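Local coordinates for protein 2,3-dihydroxybenzoate-AMP ligase (Mycobacterium smegmatis, PDB 5KEI) that belongs to the ANL superfamily of AMP-binding enzymes, pairing a large N-terminal region with a small C-terminal domain, at residues Ala83-Ala88 and Pro194-Glu199; Leu470-His475 and Ala485-Leu490; Cys241-Asp246 and Leu267-Val272; Val121-Leu126 and Ala208-Ser213. One frame throughout, in Å; residues are numbered along the deposited sequence.

Contact 1. Residues Ala83-Ala88 and Pro194-Glu199; sequences AAAGIA and PGPVPE
The last turns of helix 73-88 carry a proline-rich loop, 194-199, which runs on toward strand 207-212. No hydrogen bond crosses; methyls and ring carbons pack on one another and on backbone atoms, and three alanine methyl groups on the helix do most of the touching. Ala85 reaches furthest into the loop: its CB lies 3.6 Å from CA of Gly195. The same methyl CB of Ala85 also stands 3.8 Å from N of Val197, so it nestles in the bend that the loop backbone makes from Gly195 to Val197. Because Gly195 bears no side chain, its extended backbone can sit directly against this methyl. Val197 has a positive phi (62°) and turns its own side chain off the helix, which leaves its backbone facing Ala85. The contact lays the connection between helix 186-190 and strand 207-212 against the last turns of helix 73-88, at the outside of the fold. The ring of Pro198 spans Ala84 and Ala88, one helical turn apart. Its CG meets CB of Ala88 at 3.8 Å, while CD of Pro198 lies 4.0 Å from CB of Ala84. CD of Pro198 also comes within 3.8 Å of O of Ala84, a carbonyl already accepting the helical bond from N of Ala88. Ile87 turns to another side of the helix, packing on Leu115 of helix 107-117.

Contact 2. Residues Leu470-His475 and Ala485-Leu490; sequences LDLEEH and AAAVAL
OE2 of Glu473 is gripped twice, by the backbone amide of Ala487 and by the ammonium group of Lys549. The amide bond is short and fairly straight: N of Ala487 stands 2.7 Å from OE2 of Glu473, with an angle of 158° at the hydrogen. It uses the anti lone pair of OE2, the one turned away from the other carboxylate oxygen. That other oxygen, OE1, makes a salt bridge with Arg424, and Lys549 further donates to O of Ala487, so the lysine ties acid and strand together. The side chain of Glu473 leaves helix 469-477 with CG anti to the carbonyl carbon (chi1 -81°) and continues extended, which carries the carboxylate end-on to the strand, with CG of Glu473 3.7 Å from O of Ala485. Strand 482-492 is an edge strand of the three-stranded sheet of the C-terminal domain. Ala486 and Val488 pair through their backbones with strand 498-505, whereas Ala487 offers its amide to the helix that crosses at 145°, roughly antiparallel but clearly oblique. Next to this polar grip, Leu472, with CG anti to the backbone N, brings CD2 to 3.9 Å from CB of Ala487. Leu519 of helix 512-521 and Ile499 also touch Leu472. The segment axes come within 7.5 Å, with alanine methyls of the strand facing the helix. Buried between two cationic side chains and a peptide N-H, the carboxylate of Glu473 is probably ionised, its negative charge stabilised by all three, while it joins helix, strand, helix 549-553 and, through Arg424, helix 419-425.

Contact 3. Residues Cys241-Asp246 and Leu267-Val272; sequences CRLTAD and LGAMTV
Leu243 lies across the C-terminal end of helix 265-271, overlapping the backbone from Gly268 to Ala269 and the isopropyl group of Val272. With CG anti to the carbonyl carbon and chi2 near 180°, its chain is stretched out, and CD1 of Leu243 comes to 3.8 Å from N of Ala269. Gly268, having no side chain, presents only backbone to that methyl. Nearer the loop, CB of Leu243 touches CG2 of Val272 at 3.8 Å. The other branch of the valine is packed more tightly: CG1 of Val272 stands 3.3 Å from O of Leu243. Segment 241-246 begins in the Schellman motif that ends helix 227-240, where Arg242 has positive phi, and leads into strand 248-251. Helix 265-271 leads into the neighbouring parallel strand, 275-278, as part of a beta-alpha-beta crossover, so the contact joins the two connections that lead into adjacent strands of the large sheet. Past Leu243, Thr244 forms an ST turn, its OG1 accepting from N of Asp246 at 3.3 Å, and Asp247 takes the amide of Thr244. Within this turn Ala245 lies against the valine carbonyl, with CB of Ala245 3.4 Å from O of Val272. At the helix end, OG1 of Thr271 donates to O of Gly268 over a very short 2.5 Å, on a lone pair in the carbonyl plane.

Contact 4. Residues Val121-Leu126 and Ala208-Ser213; sequences VPVMCL and ALLLVS
The peptide groups of two neighbouring parallel strands make a flat layer, the sheet; Val123 and Leu210 project from one face of it, Met124 and Leu211 from the other. The strands are joined by two nearly straight bonds lying almost along the C=O axes. N of Leu210 donates to O of Pro122 at 2.7 Å (174° at the hydrogen), and N of Met124 donates to O of Leu210 at 2.9 Å. On the first face CG2 of Val123 crosses obliquely against CD1 of Leu210, 3.8 Å away. On the second, Met124, with CG anti to the carbonyl carbon (chi1 -47°), brings CG to 4.1 Å from CD2 of Leu211; the chain then bends at chi2 and chi3. The ring of Pro122 sets CG 3.7 Å from CB of Leu209. Helix 107-117 covers Pro122 and Met124 through Leu112, Leu115 and Leu116. Ala208 and Leu209 form a classic beta bulge opposite Arg225 of strand 222-226. Beyond Met124, the centre of an inverse gamma turn, a water donates to O of Met124 at 2.9 Å and accepts only weakly from N of Val212. Two near-linear backbone hydrogen bonds thus join interior strands among mostly aliphatic side chains, and one water bridges their C-terminal ends.

Contact 4 is the most central, about 8 Å from the middle of the chain to its own centre, and relies on backbone pairing between sheet strands. Contacts 1 and 3 lie further out and are partly buried; both set an irregular loop against the end of a helix by van der Waals packing of side chains on one another and on backbone, without a hydrogen bond across. Helix 107-117 links all three, touching residues of each, and the loop of contact 1 runs into the strand 207-212 used by contact 4. Contact 2 belongs to the C-terminal domain, its centre about 49 Å from that of contact 1. It is buried like contact 4 but differs in chemistry, a charged side chain rather than a neighbouring strand engaging the backbone.

Contact 1. Residues Ala83-Ala88 and Pro194-Glu199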
loop_
_atom_site.group_PDB
_atom_site.type_symbol
_atom_site.label_atom_id
_atom_site.label_comp_id
_atom_site.label_asym_id
_atom_site.label_seq_id
_atom_site.Cartn_x
_atom_site.Cartn_y
_atom_site.Cartn_z
ATOM N N ALA A 83 -4.193 18.338 -18.040
ATOM C CA ALA A 83 -3.262 17.228 -18.045
ATOM C C ALA A 83 -3.965 16.011 -18.622
ATOM O O ALA A 83 -3.360 15.213 -19.329
ATOM C CB ALA A 83 -2.734 16.952 -16.635
ATOM N N ALA A 84 -5.259 15.897 -18.331
ATOM C CA ALA A 84 -6.066 14.756 -18.767
ATOM C C ALA A 84 -6.291 14.732 -20.289
ATOM O O ALA A 84 -6.220 13.672 -20.924
ATOM C CB ALA A 84 -7.407 14.756 -18.034
ATOM N N ALA A 85 -6.581 15.899 -20.860
ATOM C CA ALA A 85 -6.717 16.039 -22.306
ATOM C C ALA A 85 -5.400 15.672 -22.985
ATOM O O ALA A 85 -5.390 14.931 -23.961
ATOM C CB ALA A 85 -7.135 17.448 -22.669
ATOM N N GLY A 86 -4.289 16.181 -22.452
ATOM C CA GLY A 86 -2.969 15.854 -22.972
ATOM C C GLY A 86 -2.715 14.352 -22.991
ATOM O O GLY A 86 -2.220 13.797 -23.991
ATOM N N ILE A 87 -3.071 13.694 -21.886
ATOM C CA ILE A 87 -2.843 12.259 -21.717
ATOM C C ILE A 87 -3.708 11.443 -22.673
ATOM O O ILE A 87 -3.218 10.518 -23.318
ATOM C CB ILE A 87 -3.118 11.816 -20.265
ATOM C CG1 ILE A 87 -1.975 12.275 -19.351
ATOM C CG2 ILE A 87 -3.264 10.310 -20.191
ATOM C CD1 ILE A 87 -2.346 12.397 -17.862
ATOM N N ALA A 88 -4.994 11.785 -22.745
ATOM C CA ALA A 88 -5.910 11.195 -23.719
ATOM C C ALA A 88 -5.404 11.411 -25.157
ATOM O O ALA A 88 -5.629 10.582 -26.053
ATOM C CB ALA A 88 -7.318 11.787 -23.552
ATOM N N PRO A 194 -3.991 21.488 -25.820
ATOM C CA PRO A 194 -5.442 21.616 -25.902
ATOM C C PRO A 194 -6.091 20.245 -26.041
ATOM O O PRO A 194 -5.427 19.241 -26.340
ATOM C CB PRO A 194 -5.651 22.469 -27.156
ATOM C CG PRO A 194 -4.439 22.206 -27.987
ATOM C CD PRO A 194 -3.318 22.035 -27.010
ATOM N N GLY A 195 -7.396 20.215 -25.820
ATOM C CA GLY A 195 -8.138 18.977 -25.791
ATOM C C GLY A 195 -9.463 19.351 -25.183
ATOM O O GLY A 195 -9.675 20.516 -24.836
ATOM N N PRO A 196 -10.369 18.375 -25.071
ATOM C CA PRO A 196 -11.715 18.636 -24.561
ATOM C C PRO A 196 -11.929 18.091 -23.156
ATOM O O PRO A 196 -13.031 18.238 -22.623
ATOM C CB PRO A 196 -12.595 17.889 -25.561
ATOM C CG PRO A 196 -11.752 16.661 -25.904
ATOM C CD PRO A 196 -10.284 17.062 -25.739
ATOM N N VAL A 197 -10.887 17.488 -22.583
ATOM C CA VAL A 197 -10.994 16.652 -21.382
ATOM C C VAL A 197 -11.889 15.458 -21.679
ATOM O O VAL A 197 -13.078 15.604 -21.962
ATOM C CB VAL A 197 -11.528 17.422 -20.165
ATOM C CG1 VAL A 197 -11.741 16.470 -18.981
ATOM C CG2 VAL A 197 -10.577 18.563 -19.818
ATOM N N PRO A 198 -11.309 14.260 -21.624
ATOM C CA PRO A 198 -12.040 13.101 -22.138
ATOM C C PRO A 198 -13.273 12.796 -21.301
ATOM O O PRO A 198 -13.301 13.071 -20.100
ATOM C CB PRO A 198 -11.007 11.972 -22.057
ATOM C CG PRO A 198 -10.072 12.391 -20.973
ATOM C CD PRO A 198 -10.029 13.891 -20.989
ATOM N N GLU A 199 -14.293 12.255 -21.948
ATOM C CA GLU A 199 -15.492 11.825 -21.247
ATOM C C GLU A 199 -15.360 10.354 -20.876
ATOM O O GLU A 199 -15.271 9.491 -21.750
ATOM C CB GLU A 199 -16.736 12.060 -22.107
ATOM C CG GLU A 199 -18.052 11.821 -21.368
ATOM C CD GLU A 199 -19.098 12.889 -21.658
ATOM O OE1 GLU A 199 -20.112 12.573 -22.321
ATOM O OE2 GLU A 199 -18.902 14.047 -21.221
#

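Contact 2. Residues Leu470-His475 and Ala485-Leu490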
loop_
_atom_site.group_PDB
_atom_site.type_symbol
_atom_site.label_atom_id
_atom_site.label_comp_id
_atom_site.label_asym_id
_atom_site.label_seq_id
_atom_site.Cartn_x
_atom_site.Cartn_y
_atom_site.Cartn_z
ATOM N N LEU A 470 8.784 -19.029 5.270
ATOM C CA LEU A 470 8.041 -17.981 4.580
ATOM C C LEU A 470 8.833 -17.303 3.468
ATOM O O LEU A 470 8.333 -17.169 2.360
ATOM C CB LEU A 470 7.571 -16.924 5.583
ATOM C CG LEU A 470 6.648 -17.483 6.662
ATOM C CD1 LEU A 470 6.180 -16.353 7.556
ATOM C CD2 LEU A 470 5.468 -18.248 6.034
ATOM N N ASP A 471 10.057 -16.863 3.738
ATOM C CA ASP A 471 10.781 -16.212 2.661
ATOM C C ASP A 471 11.371 -17.239 1.676
ATOM O O ASP A 471 11.497 -16.949 0.483
ATOM C CB ASP A 471 11.869 -15.282 3.204
ATOM C CG ASP A 471 12.618 -14.544 2.081
ATOM O OD1 ASP A 471 11.965 -13.843 1.254
ATOM O OD2 ASP A 471 13.865 -14.660 2.026
ATOM N N LEU A 472 11.702 -18.438 2.148
ATOM C CA LEU A 472 12.097 -19.486 1.218
ATOM C C LEU A 472 10.965 -19.761 0.225
ATOM O O LEU A 472 11.210 -19.907 -0.971
ATOM C CB LEU A 472 12.477 -20.771 1.960
ATOM C CG LEU A 472 12.803 -21.954 1.041
ATOM C CD1 LEU A 472 13.816 -21.573 -0.035
ATOM C CD2 LEU A 472 13.312 -23.140 1.842
ATOM N N GLU A 473 9.737 -19.828 0.740
ATOM C CA GLU A 473 8.543 -20.068 -0.063
ATOM C C GLU A 473 8.293 -18.943 -1.050
ATOM O O GLU A 473 7.888 -19.184 -2.177
ATOM C CB GLU A 473 7.313 -20.235 0.829
ATOM C CG GLU A 473 7.168 -21.609 1.421
ATOM C CD GLU A 473 6.275 -21.631 2.652
ATOM O OE1 GLU A 473 5.456 -20.692 2.838
ATOM O OE2 GLU A 473 6.400 -22.601 3.435
ATOM N N GLU A 474 8.523 -17.706 -0.626
ATOM C CA GLU A 474 8.319 -16.587 -1.534
ATOM C C GLU A 474 9.298 -16.654 -2.715
ATOM O O GLU A 474 8.927 -16.337 -3.837
ATOM C CB GLU A 474 8.441 -15.255 -0.787
ATOM C CG GLU A 474 7.251 -14.944 0.136
ATOM C CD GLU A 474 5.931 -14.798 -0.617
ATOM O OE1 GLU A 474 5.953 -14.392 -1.803
ATOM O OE2 GLU A 474 4.866 -15.086 -0.020
ATOM N N HIS A 475 10.534 -17.077 -2.450
ATOM C CA HIS A 475 11.575 -17.229 -3.470
ATOM C C HIS A 475 11.220 -18.286 -4.509
ATOM O O HIS A 475 11.453 -18.107 -5.706
ATOM C CB HIS A 475 12.921 -17.626 -2.826
ATOM C CG HIS A 475 13.678 -16.489 -2.203
ATOM N ND1 HIS A 475 14.220 -15.463 -2.943
ATOM C CD2 HIS A 475 14.019 -16.249 -0.915
ATOM C CE1 HIS A 475 14.850 -14.627 -2.134
ATOM N NE2 HIS A 475 14.739 -15.080 -0.901
ATOM N N ALA A 485 3.737 -23.276 -2.971
ATOM C CA ALA A 485 4.917 -23.894 -2.356
ATOM C C ALA A 485 4.792 -23.953 -0.844
ATOM O O ALA A 485 4.215 -23.059 -0.233
ATOM C CB ALA A 485 6.183 -23.144 -2.740
ATOM N N ALA A 486 5.333 -25.007 -0.241
ATOM C CA ALA A 486 5.408 -25.107 1.217
ATOM C C ALA A 486 6.761 -25.675 1.679
ATOM O O ALA A 486 7.125 -26.795 1.336
ATOM C CB ALA A 486 4.266 -25.959 1.749
ATOM N N ALA A 487 7.513 -24.878 2.432
ATOM C CA ALA A 487 8.770 -25.332 3.012
ATOM C C ALA A 487 8.450 -25.924 4.370
ATOM O O ALA A 487 7.904 -25.253 5.246
ATOM C CB ALA A 487 9.787 -24.190 3.128
ATOM N N VAL A 488 8.756 -27.201 4.529
ATOM C CA VAL A 488 8.353 -27.925 5.717
ATOM C C VAL A 488 9.594 -28.497 6.424
ATOM O O VAL A 488 10.612 -28.798 5.783
ATOM C CB VAL A 488 7.351 -29.042 5.344
ATOM C CG1 VAL A 488 6.733 -29.614 6.566
ATOM C CG2 VAL A 488 6.248 -28.480 4.440
ATOM N N ALA A 489 9.507 -28.615 7.744
ATOM C CA ALA A 489 10.582 -29.158 8.561
ATOM C C ALA A 489 10.371 -30.643 8.810
ATOM O O ALA A 489 9.305 -31.062 9.263
ATOM C CB ALA A 489 10.677 -28.408 9.892
ATOM N N LEU A 490 11.392 -31.434 8.494
ATOM C CA LEU A 490 11.396 -32.857 8.813
ATOM C C LEU A 490 12.555 -33.171 9.746
ATOM O O LEU A 490 13.655 -32.649 9.552
ATOM C CB LEU A 490 11.504 -33.680 7.542
ATOM C CG LEU A 490 10.322 -33.482 6.605
ATOM C CD1 LEU A 490 10.661 -34.098 5.272
ATOM C CD2 LEU A 490 9.061 -34.086 7.189
#

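Contact 3. Residues Cys241-Asp246 and Leu267-Val272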
loop_
_atom_site.group_PDB
_atom_site.type_symbol
_atom_site.label_atom_id
_atom_site.label_comp_id
_atom_site.label_asym_id
_atom_site.label_seq_id
_atom_site.Cartn_x
_atom_site.Cartn_y
_atom_site.Cartn_z
ATOM N N CYS A 241 -9.862 12.249 11.945
ATOM C CA CYS A 241 -8.780 13.134 12.362
ATOM C C CYS A 241 -9.260 14.547 12.587
ATOM O O CYS A 241 -8.476 15.407 12.982
ATOM C CB CYS A 241 -7.652 13.140 11.333
ATOM S SG CYS A 241 -6.787 11.557 11.177
ATOM N N ARG A 242 -10.538 14.782 12.294
ATOM C CA ARG A 242 -11.180 16.073 12.521
ATOM C C ARG A 242 -10.560 17.193 11.672
ATOM O O ARG A 242 -10.470 18.342 12.111
ATOM C CB ARG A 242 -11.121 16.435 14.018
ATOM C CG ARG A 242 -11.526 15.290 14.961
ATOM C CD ARG A 242 -12.941 15.463 15.518
ATOM N NE ARG A 242 -13.378 14.306 16.310
ATOM C CZ ARG A 242 -14.606 14.142 16.812
ATOM N NH1 ARG A 242 -15.546 15.068 16.628
ATOM N NH2 ARG A 242 -14.896 13.049 17.509
ATOM N N LEU A 243 -10.133 16.853 10.456
ATOM C CA LEU A 243 -9.554 17.834 9.532
ATOM C C LEU A 243 -10.590 18.887 9.108
ATOM O O LEU A 243 -11.741 18.560 8.823
ATOM C CB LEU A 243 -8.995 17.141 8.280
ATOM C CG LEU A 243 -7.768 16.218 8.364
ATOM C CD1 LEU A 243 -7.262 15.834 6.947
ATOM C CD2 LEU A 243 -6.644 16.825 9.198
ATOM N N THR A 244 -10.176 20.149 9.072
ATOM C CA THR A 244 -11.034 21.214 8.560
ATOM C C THR A 244 -10.291 21.980 7.461
ATOM O O THR A 244 -9.096 21.759 7.241
ATOM C CB THR A 244 -11.483 22.204 9.683
ATOM O OG1 THR A 244 -10.363 22.964 10.144
ATOM C CG2 THR A 244 -12.131 21.468 10.869
ATOM N N ALA A 245 -10.992 22.884 6.781
ATOM C CA ALA A 245 -10.368 23.729 5.762
ATOM C C ALA A 245 -9.206 24.569 6.311
ATOM O O ALA A 245 -8.430 25.135 5.543
ATOM C CB ALA A 245 -11.405 24.635 5.126
ATOM N N ASP A 246 -9.082 24.636 7.632
ATOM C CA ASP A 246 -8.006 25.395 8.271
ATOM C C ASP A 246 -6.734 24.561 8.477
ATOM O O ASP A 246 -5.676 25.109 8.763
ATOM C CB ASP A 246 -8.463 25.947 9.629
ATOM C CG ASP A 246 -9.655 26.891 9.514
ATOM O OD1 ASP A 246 -9.687 27.726 8.573
ATOM O OD2 ASP A 246 -10.568 26.789 10.373
ATOM N N LEU A 267 -5.506 13.305 -0.101
ATOM C CA LEU A 267 -6.904 13.137 -0.484
ATOM C C LEU A 267 -7.897 13.474 0.617
ATOM O O LEU A 267 -8.914 14.158 0.378
ATOM C CB LEU A 267 -7.129 11.702 -0.964
ATOM C CG LEU A 267 -6.329 11.449 -2.264
ATOM C CD1 LEU A 267 -6.487 10.058 -2.781
ATOM C CD2 LEU A 267 -6.729 12.426 -3.360
ATOM N N GLY A 268 -7.626 12.985 1.821
ATOM C CA GLY A 268 -8.503 13.282 2.931
ATOM C C GLY A 268 -8.475 14.777 3.156
ATOM O O GLY A 268 -9.517 15.396 3.318
ATOM N N ALA A 269 -7.277 15.357 3.129
ATOM C CA ALA A 269 -7.139 16.802 3.219
ATOM C C ALA A 269 -8.001 17.491 2.146
ATOM O O ALA A 269 -8.656 18.485 2.432
ATOM C CB ALA A 269 -5.673 17.211 3.088
ATOM N N MET A 270 -8.035 16.944 0.929
ATOM C CA MET A 270 -8.788 17.582 -0.146
ATOM C C MET A 270 -10.299 17.440 0.040
ATOM O O MET A 270 -11.057 18.251 -0.473
ATOM C CB MET A 270 -8.371 17.025 -1.507
ATOM C CG MET A 270 -7.073 17.612 -2.055
ATOM S SD MET A 270 -6.586 16.840 -3.618
ATOM C CE MET A 270 -7.757 17.550 -4.747
ATOM N N THR A 271 -10.746 16.429 0.773
ATOM C CA THR A 271 -12.174 16.302 1.017
ATOM C C THR A 271 -12.721 17.393 1.939
ATOM O O THR A 271 -13.937 17.615 1.957
ATOM C CB THR A 271 -12.546 14.939 1.633
ATOM O OG1 THR A 271 -11.855 14.778 2.874
ATOM C CG2 THR A 271 -12.209 13.790 0.687
ATOM N N VAL A 272 -11.852 18.057 2.711
ATOM C CA VAL A 272 -12.308 19.152 3.594
ATOM C C VAL A 272 -11.808 20.541 3.181
ATOM O O VAL A 272 -11.966 21.510 3.931
ATOM C CB VAL A 272 -11.883 18.952 5.083
ATOM C CG1 VAL A 272 -12.561 17.720 5.716
ATOM C CG2 VAL A 272 -10.355 18.936 5.222
#

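Contact 4. Residues Val121-Leu126 and Ala208-Ser213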
loop_
_atom_site.group_PDB
_atom_site.type_symbol
_atom_site.label_atom_id
_atom_site.label_comp_id
_atom_site.label_asym_id
_atom_site.label_seq_id
_atom_site.Cartn_x
_atom_site.Cartn_y
_atom_site.Cartn_z
ATOM N N VAL A 121 -5.556 4.199 -14.877
ATOM C CA VAL A 121 -5.475 3.614 -13.556
ATOM C C VAL A 121 -4.019 3.652 -13.152
ATOM O O VAL A 121 -3.247 2.799 -13.571
ATOM C CB VAL A 121 -6.026 2.177 -13.534
ATOM C CG1 VAL A 121 -5.827 1.541 -12.153
ATOM C CG2 VAL A 121 -7.511 2.179 -13.945
ATOM N N PRO A 122 -3.630 4.677 -12.368
ATOM C CA PRO A 122 -2.227 4.833 -11.975
ATOM C C PRO A 122 -1.762 3.743 -11.004
ATOM O O PRO A 122 -2.546 3.226 -10.201
ATOM C CB PRO A 122 -2.198 6.218 -11.321
ATOM C CG PRO A 122 -3.592 6.432 -10.845
ATOM C CD PRO A 122 -4.460 5.793 -11.874
ATOM N N VAL A 123 -0.502 3.360 -11.156
ATOM C CA VAL A 123 0.191 2.449 -10.265
ATOM C C VAL A 123 1.141 3.286 -9.412
ATOM O O VAL A 123 2.080 3.907 -9.919
ATOM C CB VAL A 123 0.965 1.380 -11.049
ATOM C CG1 VAL A 123 1.767 0.502 -10.115
ATOM C CG2 VAL A 123 -0.003 0.540 -11.882
ATOM N N MET A 124 0.880 3.338 -8.115
ATOM C CA MET A 124 1.616 4.256 -7.256
ATOM C C MET A 124 2.940 3.660 -6.770
ATOM O O MET A 124 3.018 3.069 -5.685
ATOM C CB MET A 124 0.740 4.662 -6.077
ATOM C CG MET A 124 -0.659 5.071 -6.500
ATOM S SD MET A 124 -0.642 6.412 -7.711
ATOM C CE MET A 124 -0.186 7.809 -6.685
ATOM N N CYS A 125 3.979 3.834 -7.579
ATOM C CA CYS A 125 5.319 3.357 -7.226
ATOM C C CYS A 125 5.999 4.289 -6.230
ATOM O O CYS A 125 5.781 5.502 -6.248
ATOM C CB CYS A 125 6.186 3.217 -8.474
ATOM S SG CYS A 125 5.373 2.303 -9.801
ATOM N N LEU A 126 6.799 3.691 -5.350
ATOM C CA LEU A 126 7.587 4.401 -4.350
ATOM C C LEU A 126 8.987 4.708 -4.886
ATOM O O LEU A 126 9.469 4.023 -5.788
ATOM C CB LEU A 126 7.668 3.567 -3.075
ATOM C CG LEU A 126 6.260 3.181 -2.648
ATOM C CD1 LEU A 126 6.287 2.249 -1.456
ATOM C CD2 LEU A 126 5.426 4.445 -2.373
ATOM N N ALA A 208 -9.758 2.237 -9.093
ATOM C CA ALA A 208 -9.437 3.597 -9.461
ATOM C C ALA A 208 -7.940 3.705 -9.673
ATOM O O ALA A 208 -7.494 4.356 -10.619
ATOM C CB ALA A 208 -9.888 4.570 -8.386
ATOM N N LEU A 209 -7.169 3.082 -8.774
ATOM C CA LEU A 209 -5.708 3.061 -8.889
ATOM C C LEU A 209 -5.143 1.764 -8.314
ATOM O O LEU A 209 -5.867 1.015 -7.659
ATOM C CB LEU A 209 -5.078 4.276 -8.178
ATOM C CG LEU A 209 -5.495 4.637 -6.741
ATOM C CD1 LEU A 209 -5.016 3.618 -5.721
ATOM C CD2 LEU A 209 -4.965 6.006 -6.354
ATOM N N LEU A 210 -3.857 1.495 -8.548
ATOM C CA LEU A 210 -3.206 0.349 -7.893
ATOM C C LEU A 210 -2.131 0.846 -6.912
ATOM O O LEU A 210 -1.251 1.645 -7.262
ATOM C CB LEU A 210 -2.593 -0.611 -8.923
ATOM C CG LEU A 210 -3.525 -1.066 -10.068
ATOM C CD1 LEU A 210 -2.800 -1.893 -11.127
ATOM C CD2 LEU A 210 -4.740 -1.837 -9.558
ATOM N N LEU A 211 -2.216 0.399 -5.670
ATOM C CA LEU A 211 -1.140 0.670 -4.715
ATOM C C LEU A 211 -0.135 -0.469 -4.767
ATOM O O LEU A 211 -0.430 -1.553 -5.272
ATOM C CB LEU A 211 -1.680 0.840 -3.294
ATOM C CG LEU A 211 -2.716 1.939 -3.042
ATOM C CD1 LEU A 211 -3.354 1.741 -1.686
ATOM C CD2 LEU A 211 -2.068 3.315 -3.094
ATOM N N VAL A 212 1.057 -0.200 -4.256
ATOM C CA VAL A 212 2.092 -1.207 -4.101
ATOM C C VAL A 212 2.090 -1.755 -2.669
ATOM O O VAL A 212 1.893 -1.022 -1.709
ATOM C CB VAL A 212 3.479 -0.628 -4.460
ATOM C CG1 VAL A 212 4.571 -1.633 -4.166
ATOM C CG2 VAL A 212 3.512 -0.244 -5.935
ATOM N N SER A 213 2.283 -3.060 -2.555
ATOM C CA SER A 213 2.324 -3.757 -1.284
ATOM C C SER A 213 3.727 -3.730 -0.673
ATOM O O SER A 213 4.705 -4.092 -1.332
ATOM C CB SER A 213 1.872 -5.198 -1.496
ATOM O OG SER A 213 1.901 -5.918 -0.285
HETATM O O HOH W 1 1.481 2.974 -3.213
#